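Local structure of NADH oxidoreductase (Mesorhizobium loti, 3PI7) at residues K161-K166 with Q233-L238; R256-I261 with H284-W289. The protein probably binds NADPH and acts as an oxidoreductase on NAD(P)H, as a putative quinone reductase with a GroES-like fold and a Rossmann fold. One frame throughout, in Å; residues are numbered along the deposited sequence.

Overall arrangement
Interactions 1 and 2 join neighbouring parts of one parallel, Rossmann-type sheet, whose strands run 212-215, 191-196, 167-170, 236-239, 258-261, 284-287. Their centres lie about 11 Å apart. Interaction 1 ties the end of helix 148-163 to the start of strand 236-239; interaction 2 pairs the next two strands. Between them, Arg235 O lies 2.7 Å from Arg258 N and Phe237 O lies 2.7 Å from Ile260 N, both probable hydrogen bonds. The Phe237 and Trp259 rings stack, and Glu163 makes a long, weak ion pair with Arg258. A phosphate, probably from the crystallisation liquor, sits on Arg256 at the margin of interaction 2.

Interaction 1: K161-K166 with Q233-L238; sequences KQEGEK and QPRIFL
Arg235 meets both Glu163 and Glu165, and the three side chains form a salt-bridge network at the end of helix 148-163. The bend at chi3 (-55°) brings NE round toward Glu163. There Arg235 NE donates a nearly straight bond (172°) to Glu163 OE2 at 2.9 Å, with the oxygen in the guanidinium plane and met on its anti side. A second nitrogen of the same edge, Arg235 NH2, reaches the backbone oxygen Glu163 O at 3.1 Å, coming from above the carbonyl plane. One arginine thereby holds both a carboxylate and a main-chain carbonyl of the last helical turn, and the guanidinium's charge would probably be well placed against that helix end. The carboxylate and guanidinium planes stand 74° apart.

Glu165 belongs to the same close part of the contact: its CB stands over one face of the guanidinium near the rim, its CG lies 3.2 Å from Gln233 O, and its OE1 takes a bond from Arg235 NH1 at 2.7 Å. This oxygen is tilted from the guanidinium plane, unlike the in-plane partner of NE. The apolar part of the contact adjoins the grip on Glu163. Glu163 CB rests 3.7 Å from Ile236 CG1, while its CG lies 3.8 Å from Ile236 CD1, and the buried isoleucine continues the apolar contact onto Ile159 and Val160 of the helix.

Toward solvent the contact thins out. Gly164, whose positive phi ends the helix, and Gln233 are exposed and contribute little surface.

The network ties the end of helix 148-163, which leads into strand 167-170, to the loop between helix 221-232 and strand 236-239; those two strands are neighbours in the parallel sheet of a Rossmann fold.

Interaction 2: R256-I261 with H284-W289; sequences RARWII and HIEGFW. With PO4 (phosphate ion), chain F.
The backbone oxygen Glu286 O is met by two groups of the neighbouring strand: Ile261 N donates an almost linear hydrogen bond (179°) at 2.8 Å, and Ile260 CA adds a CA-H...O contact. It belongs to the regular parallel ladder between strands 258-261 and 284-287 of the Rossmann sheet, in which Trp259 N and Trp259 O also bond to His284 O and Glu286 N.

On the face carrying Arg258, Ile260 and Glu286, a side-on salt bridge spans the strands. Arg258 NE binds Glu286 OE2 at 2.9 Å and Arg258 NH2 binds Glu286 OE1 at 3.0 Å, both oxygens lying in the guanidinium plane and being met on their syn side. Glu286 CG sits between the backbone N and the carbonyl carbon (chi1 55°), and CG packs 3.7 Å from Ile260 CG1. An alanine in place of Arg258 would probably leave the Glu286 carboxylate without its charged mate and freer to turn.

On the other face, Ile285 CG2 and Ile261 CD1 stand over the Trp259 ring toward its rim, with Ile285 CD1 3.7 Å from Trp259 CE3; Asp239 binds the indole NE1. Ile285 makes backbone hydrogen bonds to the second subunit, consistent with a sheet continuing across the dimer.

Arg256, salt-bridged to Glu292 of the second subunit, also grips the phosphate edge-on through NE and NH2. Just beyond strand 284-287, Phe288 N bonds at 2.9 Å to Ile261 O, of the last residue in strand 258-261, while Phe288 CB touches Ile260 CG2 at 3.7 Å.

Interaction 1: K161-K166 with Q233-L238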
ATOM      1  N   LYS A 161      -0.502  -0.333 -18.791  1.00 14.72           N
ATOM      2  CA  LYS A 161      -0.144   0.561 -19.904  1.00 15.14           C
ATOM      3  C   LYS A 161       0.249   1.940 -19.444  1.00 18.57           C
ATOM      4  O   LYS A 161       1.214   2.489 -19.963  1.00 19.33           O
ATOM      5  CB  LYS A 161      -1.326   0.711 -20.861  1.00 18.71           C
ATOM      6  CG  LYS A 161      -1.536  -0.474 -21.769  1.00 23.12           C
ATOM      7  CD  LYS A 161      -2.567  -0.112 -22.843  1.00 38.31           C
ATOM      8  CE  LYS A 161      -1.981   0.727 -23.965  1.00 42.72           C
ATOM      9  N   GLN A 162      -0.512   2.519 -18.493  1.00 15.60           N
ATOM     10  CA  GLN A 162      -0.228   3.855 -17.981  0.50 15.62           C
ATOM     11  C   GLN A 162       1.098   3.891 -17.219  1.00 21.00           C
ATOM     12  O   GLN A 162       1.768   4.924 -17.205  1.00 21.57           O
ATOM     13  CB  GLN A 162      -1.383   4.366 -17.100  0.50 16.97           C
ATOM     14  CG  GLN A 162      -2.668   4.699 -17.897  0.50 27.53           C
ATOM     15  CD  GLN A 162      -2.407   5.483 -19.167  0.50 46.94           C
ATOM     16  OE1 GLN A 162      -1.928   6.623 -19.135  0.50 44.89           O
ATOM     17  NE2 GLN A 162      -2.679   4.873 -20.318  0.50 38.19           N
ATOM     18  N   GLU A 163       1.490   2.773 -16.603  1.00 16.42           N
ATOM     19  CA  GLU A 163       2.762   2.720 -15.898  1.00 17.91           C
ATOM     20  C   GLU A 163       3.904   2.721 -16.930  1.00 23.54           C
ATOM     21  O   GLU A 163       4.953   3.303 -16.666  1.00 25.70           O
ATOM     22  CB  GLU A 163       2.798   1.492 -14.975  1.00 19.37           C
ATOM     23  CG  GLU A 163       3.924   1.509 -13.951  1.00 29.54           C
ATOM     24  CD  GLU A 163       3.989   2.700 -13.005  1.00 49.73           C
ATOM     25  OE1 GLU A 163       2.946   3.082 -12.419  1.00 29.15           O
ATOM     26  OE2 GLU A 163       5.107   3.234 -12.832  1.00 49.02           O
ATOM     27  N   GLY A 164       3.673   2.112 -18.102  1.00 19.92           N
ATOM     28  CA  GLY A 164       4.619   2.149 -19.213  1.00 20.72           C
ATOM     29  C   GLY A 164       5.722   1.116 -19.265  1.00 24.47           C
ATOM     30  O   GLY A 164       6.390   0.993 -20.298  1.00 25.99           O
ATOM     31  N   GLU A 165       5.905   0.345 -18.191  1.00 18.44           N
ATOM     32  CA  GLU A 165       6.908  -0.718 -18.150  1.00 16.77           C
ATOM     33  C   GLU A 165       6.362  -1.942 -18.898  1.00 19.63           C
ATOM     34  O   GLU A 165       5.206  -2.302 -18.689  1.00 17.47           O
ATOM     35  CB  GLU A 165       7.241  -1.049 -16.687  1.00 17.39           C
ATOM     36  CG  GLU A 165       8.563  -1.763 -16.546  1.00 28.76           C
ATOM     37  CD  GLU A 165       9.761  -1.065 -17.165  1.00 44.81           C
ATOM     38  OE1 GLU A 165       9.968   0.146 -16.908  1.00 37.59           O
ATOM     39  OE2 GLU A 165      10.471  -1.731 -17.953  1.00 32.92           O
ATOM     40  N   LYS A 166       7.142  -2.531 -19.839  1.00 16.34           N
ATOM     41  CA  LYS A 166       6.635  -3.647 -20.615  1.00 17.47           C
ATOM     42  C   LYS A 166       6.331  -4.873 -19.747  1.00 17.86           C
ATOM     43  O   LYS A 166       5.275  -5.493 -19.918  1.00 17.85           O
ATOM     44  CB  LYS A 166       7.576  -4.002 -21.785  1.00 22.54           C
ATOM     45  CG  LYS A 166       7.566  -2.934 -22.889  1.00 33.10           C
ATOM     46  CD  LYS A 166       6.170  -2.697 -23.551  1.00 43.99           C
ATOM     47  CE  LYS A 166       6.135  -1.465 -24.428  1.00 47.22           C
ATOM     48  NZ  LYS A 166       4.889  -1.392 -25.229  1.00 56.37           N
ATOM     49  N   GLN A 233      12.356  -6.087 -14.640  1.00 14.29           N
ATOM     50  CA  GLN A 233      12.073  -4.832 -13.899  1.00 15.24           C
ATOM     51  C   GLN A 233      10.582  -4.403 -13.973  1.00 19.14           C
ATOM     52  O   GLN A 233      10.278  -3.245 -14.306  1.00 18.17           O
ATOM     53  CB  GLN A 233      12.961  -3.701 -14.433  1.00 16.81           C
ATOM     54  CG  GLN A 233      14.455  -3.962 -14.239  1.00 21.95           C
ATOM     55  CD  GLN A 233      14.862  -3.735 -12.808  1.00 37.25           C
ATOM     56  OE1 GLN A 233      15.045  -4.672 -12.031  1.00 39.28           O
ATOM     57  NE2 GLN A 233      14.941  -2.482 -12.411  1.00 25.95           N
ATOM     58  N   PRO A 234       9.627  -5.305 -13.689  1.00 14.12           N
ATOM     59  CA  PRO A 234       8.213  -4.878 -13.709  1.00 10.85           C
ATOM     60  C   PRO A 234       7.872  -3.924 -12.574  1.00 14.48           C
ATOM     61  O   PRO A 234       8.472  -3.999 -11.503  1.00 13.00           O
ATOM     62  CB  PRO A 234       7.455  -6.207 -13.484  1.00 11.25           C
ATOM     63  CG  PRO A 234       8.399  -7.027 -12.661  1.00 16.04           C
ATOM     64  CD  PRO A 234       9.751  -6.720 -13.264  1.00 13.99           C
ATOM     65  N   ARG A 235       6.876  -3.090 -12.781  1.00 11.16           N
ATOM     66  CA  ARG A 235       6.436  -2.215 -11.701  1.00 11.65           C
ATOM     67  C   ARG A 235       5.029  -2.552 -11.258  1.00 16.83           C
ATOM     68  O   ARG A 235       4.697  -2.312 -10.101  1.00 16.60           O
ATOM     69  CB  ARG A 235       6.566  -0.743 -12.103  1.00 13.82           C
ATOM     70  CG  ARG A 235       8.023  -0.248 -11.924  1.00 20.71           C
ATOM     71  CD  ARG A 235       8.163   1.269 -11.999  1.00 28.35           C
ATOM     72  NE  ARG A 235       7.622   1.866 -13.223  1.00 34.63           N
ATOM     73  CZ  ARG A 235       8.236   1.877 -14.407  1.00 51.63           C
ATOM     74  NH1 ARG A 235       9.424   1.299 -14.554  1.00 38.71           N
ATOM     75  NH2 ARG A 235       7.665   2.458 -15.452  1.00 38.43           N
ATOM     76  N   ILE A 236       4.209  -3.154 -12.126  1.00 12.79           N
ATOM     77  CA  ILE A 236       2.852  -3.472 -11.710  1.00  9.59           C
ATOM     78  C   ILE A 236       2.737  -4.898 -11.369  1.00 12.29           C
ATOM     79  O   ILE A 236       3.130  -5.742 -12.156  1.00 12.41           O
ATOM     80  CB  ILE A 236       1.790  -3.099 -12.788  1.00 11.57           C
ATOM     81  CG1 ILE A 236       1.888  -1.599 -13.147  1.00 12.73           C
ATOM     82  CG2 ILE A 236       0.366  -3.496 -12.365  1.00 11.66           C
ATOM     83  CD1 ILE A 236       1.498  -0.597 -11.930  1.00 14.50           C
ATOM     84  N   PHE A 237       2.139  -5.171 -10.193  1.00 10.76           N
ATOM     85  CA  PHE A 237       1.870  -6.546  -9.780  1.00  9.73           C
ATOM     86  C   PHE A 237       0.382  -6.645  -9.497  1.00 13.57           C
ATOM     87  O   PHE A 237      -0.111  -6.025  -8.549  1.00 12.68           O
ATOM     88  CB  PHE A 237       2.738  -6.889  -8.552  1.00 11.43           C
ATOM     89  CG  PHE A 237       2.389  -8.143  -7.786  1.00 12.57           C
ATOM     90  CD1 PHE A 237       1.866  -9.266  -8.442  1.00 14.50           C
ATOM     91  CD2 PHE A 237       2.592  -8.217  -6.416  1.00 12.89           C
ATOM     92  CE1 PHE A 237       1.528 -10.416  -7.726  1.00 14.62           C
ATOM     93  CE2 PHE A 237       2.306  -9.396  -5.709  1.00 14.66           C
ATOM     94  CZ  PHE A 237       1.808 -10.495  -6.374  1.00 12.97           C
ATOM     95  N   LEU A 238      -0.332  -7.425 -10.328  1.00 12.57           N
ATOM     96  CA  LEU A 238      -1.775  -7.646 -10.192  1.00 11.42           C
ATOM     97  C   LEU A 238      -1.917  -8.935  -9.427  1.00 12.77           C
ATOM     98  O   LEU A 238      -1.532 -10.003  -9.919  1.00 12.92           O
ATOM     99  CB  LEU A 238      -2.483  -7.682 -11.573  1.00 11.48           C
ATOM    100  CG  LEU A 238      -2.240  -6.459 -12.470  1.00 13.57           C
ATOM    101  CD1 LEU A 238      -2.952  -6.628 -13.836  1.00 14.84           C
ATOM    102  CD2 LEU A 238      -2.735  -5.196 -11.796  1.00 14.36           C
TER

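Interaction 2: R256-I261 with H284-W289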
ATOM      1  N   ARG A 256       9.574   1.380  -6.968  1.00 13.66           N
ATOM      2  CA  ARG A 256       8.344   1.982  -7.457  1.00 13.70           C
ATOM      3  C   ARG A 256       7.291   0.925  -7.811  1.00 17.21           C
ATOM      4  O   ARG A 256       6.292   1.254  -8.438  1.00 16.92           O
ATOM      5  CB  ARG A 256       8.613   2.923  -8.641  1.00 13.74           C
ATOM      6  CG  ARG A 256       9.643   3.986  -8.301  1.00 17.52           C
ATOM      7  CD  ARG A 256       9.659   5.162  -9.248  1.00 21.27           C
ATOM      8  NE  ARG A 256      10.625   6.158  -8.760  1.00 26.91           N
ATOM      9  CZ  ARG A 256      10.358   7.059  -7.817  1.00 35.43           C
ATOM     10  NH1 ARG A 256       9.147   7.125  -7.271  1.00 25.93           N
ATOM     11  NH2 ARG A 256      11.302   7.896  -7.406  1.00 28.47           N
ATOM     12  N   ALA A 257       7.483  -0.311  -7.346  1.00 14.10           N
ATOM     13  CA  ALA A 257       6.528  -1.375  -7.564  1.00 12.98           C
ATOM     14  C   ALA A 257       5.213  -1.081  -6.881  1.00 17.29           C
ATOM     15  O   ALA A 257       5.190  -0.508  -5.790  1.00 15.17           O
ATOM     16  CB  ALA A 257       7.070  -2.678  -7.051  1.00 13.74           C
ATOM     17  N   ARG A 258       4.121  -1.427  -7.573  1.00 12.34           N
ATOM     18  CA  ARG A 258       2.752  -1.268  -7.062  1.00 10.80           C
ATOM     19  C   ARG A 258       2.128  -2.653  -6.953  1.00 13.31           C
ATOM     20  O   ARG A 258       2.011  -3.383  -7.961  1.00 12.06           O
ATOM     21  CB  ARG A 258       1.922  -0.382  -7.991  1.00 13.52           C
ATOM     22  CG  ARG A 258       2.374   1.071  -8.002  1.00 19.09           C
ATOM     23  CD  ARG A 258       1.703   1.812  -9.128  1.00 19.26           C
ATOM     24  NE  ARG A 258       0.249   1.830  -9.006  1.00 19.40           N
ATOM     25  CZ  ARG A 258      -0.566   2.207  -9.989  1.00 31.97           C
ATOM     26  NH1 ARG A 258      -0.074   2.569 -11.168  1.00 20.72           N
ATOM     27  NH2 ARG A 258      -1.878   2.214  -9.805  1.00 19.84           N
ATOM     28  N   TRP A 259       1.771  -3.030  -5.737  1.00  9.95           N
ATOM     29  CA  TRP A 259       1.133  -4.321  -5.455  1.00 10.59           C
ATOM     30  C   TRP A 259      -0.339  -4.029  -5.450  1.00 15.29           C
ATOM     31  O   TRP A 259      -0.801  -3.275  -4.590  1.00 14.32           O
ATOM     32  CB  TRP A 259       1.643  -4.808  -4.102  1.00  9.26           C
ATOM     33  CG  TRP A 259       1.114  -6.106  -3.566  1.00 11.16           C
ATOM     34  CD1 TRP A 259       0.253  -6.987  -4.162  1.00 13.40           C
ATOM     35  CD2 TRP A 259       1.536  -6.711  -2.346  1.00 11.82           C
ATOM     36  NE1 TRP A 259       0.084  -8.094  -3.356  1.00 13.36           N
ATOM     37  CE2 TRP A 259       0.826  -7.923  -2.209  1.00 15.06           C
ATOM     38  CE3 TRP A 259       2.361  -6.282  -1.284  1.00 13.43           C
ATOM     39  CZ2 TRP A 259       0.993  -8.758  -1.093  1.00 14.80           C
ATOM     40  CZ3 TRP A 259       2.529  -7.110  -0.182  1.00 14.42           C
ATOM     41  CH2 TRP A 259       1.884  -8.346  -0.109  1.00 14.41           C
ATOM     42  N   ILE A 260      -1.030  -4.476  -6.500  1.00 10.99           N
ATOM     43  CA  ILE A 260      -2.451  -4.185  -6.704  1.00 10.44           C
ATOM     44  C   ILE A 260      -3.248  -5.439  -6.417  1.00 12.82           C
ATOM     45  O   ILE A 260      -3.212  -6.398  -7.176  1.00 13.26           O
ATOM     46  CB  ILE A 260      -2.720  -3.639  -8.119  1.00 12.24           C
ATOM     47  CG1 ILE A 260      -1.850  -2.391  -8.374  1.00 13.40           C
ATOM     48  CG2 ILE A 260      -4.239  -3.334  -8.279  1.00 13.79           C
ATOM     49  CD1 ILE A 260      -1.958  -1.759  -9.751  1.00 18.24           C
ATOM     50  N   ILE A 261      -3.888  -5.450  -5.261  1.00  9.80           N
ATOM     51  CA  ILE A 261      -4.604  -6.642  -4.792  1.00  9.75           C
ATOM     52  C   ILE A 261      -6.031  -6.591  -5.316  1.00 13.09           C
ATOM     53  O   ILE A 261      -6.723  -5.606  -5.074  1.00 11.61           O
ATOM     54  CB  ILE A 261      -4.550  -6.689  -3.241  1.00 11.63           C
ATOM     55  CG1 ILE A 261      -3.099  -6.985  -2.794  1.00 12.46           C
ATOM     56  CG2 ILE A 261      -5.538  -7.749  -2.719  1.00 13.06           C
ATOM     57  CD1 ILE A 261      -2.796  -7.003  -1.257  1.00 19.87           C
ATOM     58  N   HIS A 284       4.298   0.757  -3.357  1.00 13.14           N
ATOM     59  CA  HIS A 284       2.932   1.061  -2.942  1.00 13.07           C
ATOM     60  C   HIS A 284       2.123  -0.198  -2.907  1.00 12.01           C
ATOM     61  O   HIS A 284       2.391  -1.134  -3.660  1.00 10.52           O
ATOM     62  CB  HIS A 284       2.269   2.024  -3.948  1.00 15.70           C
ATOM     63  CG  HIS A 284       2.553   3.454  -3.699  1.00 22.27           C
ATOM     64  ND1 HIS A 284       3.758   4.037  -4.099  1.00 25.85           N
ATOM     65  CD2 HIS A 284       1.793   4.388  -3.087  1.00 24.05           C
ATOM     66  CE1 HIS A 284       3.703   5.303  -3.692  1.00 24.70           C
ATOM     67  NE2 HIS A 284       2.548   5.567  -3.079  1.00 24.87           N
ATOM     68  N   ILE A 285       1.112  -0.216  -2.075  1.00  9.11           N
ATOM     69  CA  ILE A 285       0.186  -1.354  -2.011  1.00  9.45           C
ATOM     70  C   ILE A 285      -1.213  -0.783  -2.094  1.00 13.72           C
ATOM     71  O   ILE A 285      -1.566   0.099  -1.319  1.00 13.65           O
ATOM     72  CB  ILE A 285       0.362  -2.247  -0.735  1.00 12.58           C
ATOM     73  CG1 ILE A 285       1.851  -2.559  -0.471  1.00 12.69           C
ATOM     74  CG2 ILE A 285      -0.497  -3.552  -0.833  1.00 13.08           C
ATOM     75  CD1 ILE A 285       2.149  -3.297   0.839  1.00 12.27           C
ATOM     76  N   GLU A 286      -2.024  -1.313  -3.008  1.00 12.17           N
ATOM     77  CA  GLU A 286      -3.380  -0.807  -3.177  1.00 11.38           C
ATOM     78  C   GLU A 286      -4.309  -1.955  -3.549  1.00 15.51           C
ATOM     79  O   GLU A 286      -3.853  -3.091  -3.672  1.00 13.59           O
ATOM     80  CB  GLU A 286      -3.393   0.267  -4.274  1.00 12.82           C
ATOM     81  CG  GLU A 286      -2.805  -0.230  -5.573  1.00 16.74           C
ATOM     82  CD  GLU A 286      -2.515   0.844  -6.605  1.00 27.07           C
ATOM     83  OE1 GLU A 286      -3.418   1.127  -7.424  1.00 32.53           O
ATOM     84  OE2 GLU A 286      -1.374   1.354  -6.633  1.00 28.81           O
ATOM     85  N   GLY A 287      -5.585  -1.634  -3.738  1.00 13.91           N
ATOM     86  CA  GLY A 287      -6.556  -2.621  -4.175  1.00 11.60           C
ATOM     87  C   GLY A 287      -7.204  -2.204  -5.478  1.00 14.84           C
ATOM     88  O   GLY A 287      -7.130  -1.046  -5.890  1.00 14.93           O
ATOM     89  N   PHE A 288      -7.822  -3.155  -6.137  1.00 10.76           N
ATOM     90  CA  PHE A 288      -8.594  -2.861  -7.317  1.00 10.24           C
ATOM     91  C   PHE A 288      -9.923  -3.564  -7.160  1.00 13.85           C
ATOM     92  O   PHE A 288      -9.937  -4.763  -6.887  1.00 12.68           O
ATOM     93  CB  PHE A 288      -7.879  -3.339  -8.606  1.00 10.71           C
ATOM     94  CG  PHE A 288      -8.747  -3.056  -9.806  1.00 11.50           C
ATOM     95  CD1 PHE A 288      -9.702  -3.982 -10.227  1.00 14.08           C
ATOM     96  CD2 PHE A 288      -8.658  -1.842 -10.476  1.00 12.80           C
ATOM     97  CE1 PHE A 288     -10.522  -3.710 -11.321  1.00 14.75           C
ATOM     98  CE2 PHE A 288      -9.495  -1.569 -11.570  1.00 14.91           C
ATOM     99  CZ  PHE A 288     -10.437  -2.494 -11.956  1.00 13.95           C
ATOM    100  N   TRP A 289     -11.014  -2.844  -7.441  1.00 14.63           N
ATOM    101  CA  TRP A 289     -12.366  -3.365  -7.384  1.00 14.06           C
ATOM    102  C   TRP A 289     -13.110  -2.838  -8.593  1.00 14.14           C
ATOM    103  O   TRP A 289     -13.198  -1.631  -8.771  1.00 15.23           O
ATOM    104  CB  TRP A 289     -13.026  -2.933  -6.074  1.00 14.52           C
ATOM    105  CG  TRP A 289     -14.391  -3.494  -5.817  1.00 17.43           C
ATOM    106  CD1 TRP A 289     -14.966  -4.595  -6.381  1.00 21.04           C
ATOM    107  CD2 TRP A 289     -15.327  -2.993  -4.861  1.00 18.35           C
ATOM    108  NE1 TRP A 289     -16.234  -4.778  -5.867  1.00 21.90           N
ATOM    109  CE2 TRP A 289     -16.491  -3.785  -4.955  1.00 23.16           C
ATOM    110  CE3 TRP A 289     -15.318  -1.904  -3.979  1.00 20.51           C
ATOM    111  CZ2 TRP A 289     -17.601  -3.580  -4.124  1.00 23.49           C
ATOM    112  CZ3 TRP A 289     -16.418  -1.694  -3.162  1.00 22.39           C
ATOM    113  CH2 TRP A 289     -17.546  -2.520  -3.247  1.00 23.05           C
TER
HETATM  114  P   PO4 F 353      14.392   6.789  -9.347  1.00 75.17           P
HETATM  115  O1  PO4 F 353      13.249   5.790  -9.808  1.00 81.66           O
HETATM  116  O2  PO4 F 353      15.710   6.042  -8.892  1.00 81.08           O
HETATM  117  O3  PO4 F 353      13.886   7.578  -8.091  1.00 80.66           O
HETATM  118  O4  PO4 F 353      14.724   7.758 -10.541  1.00 81.13           O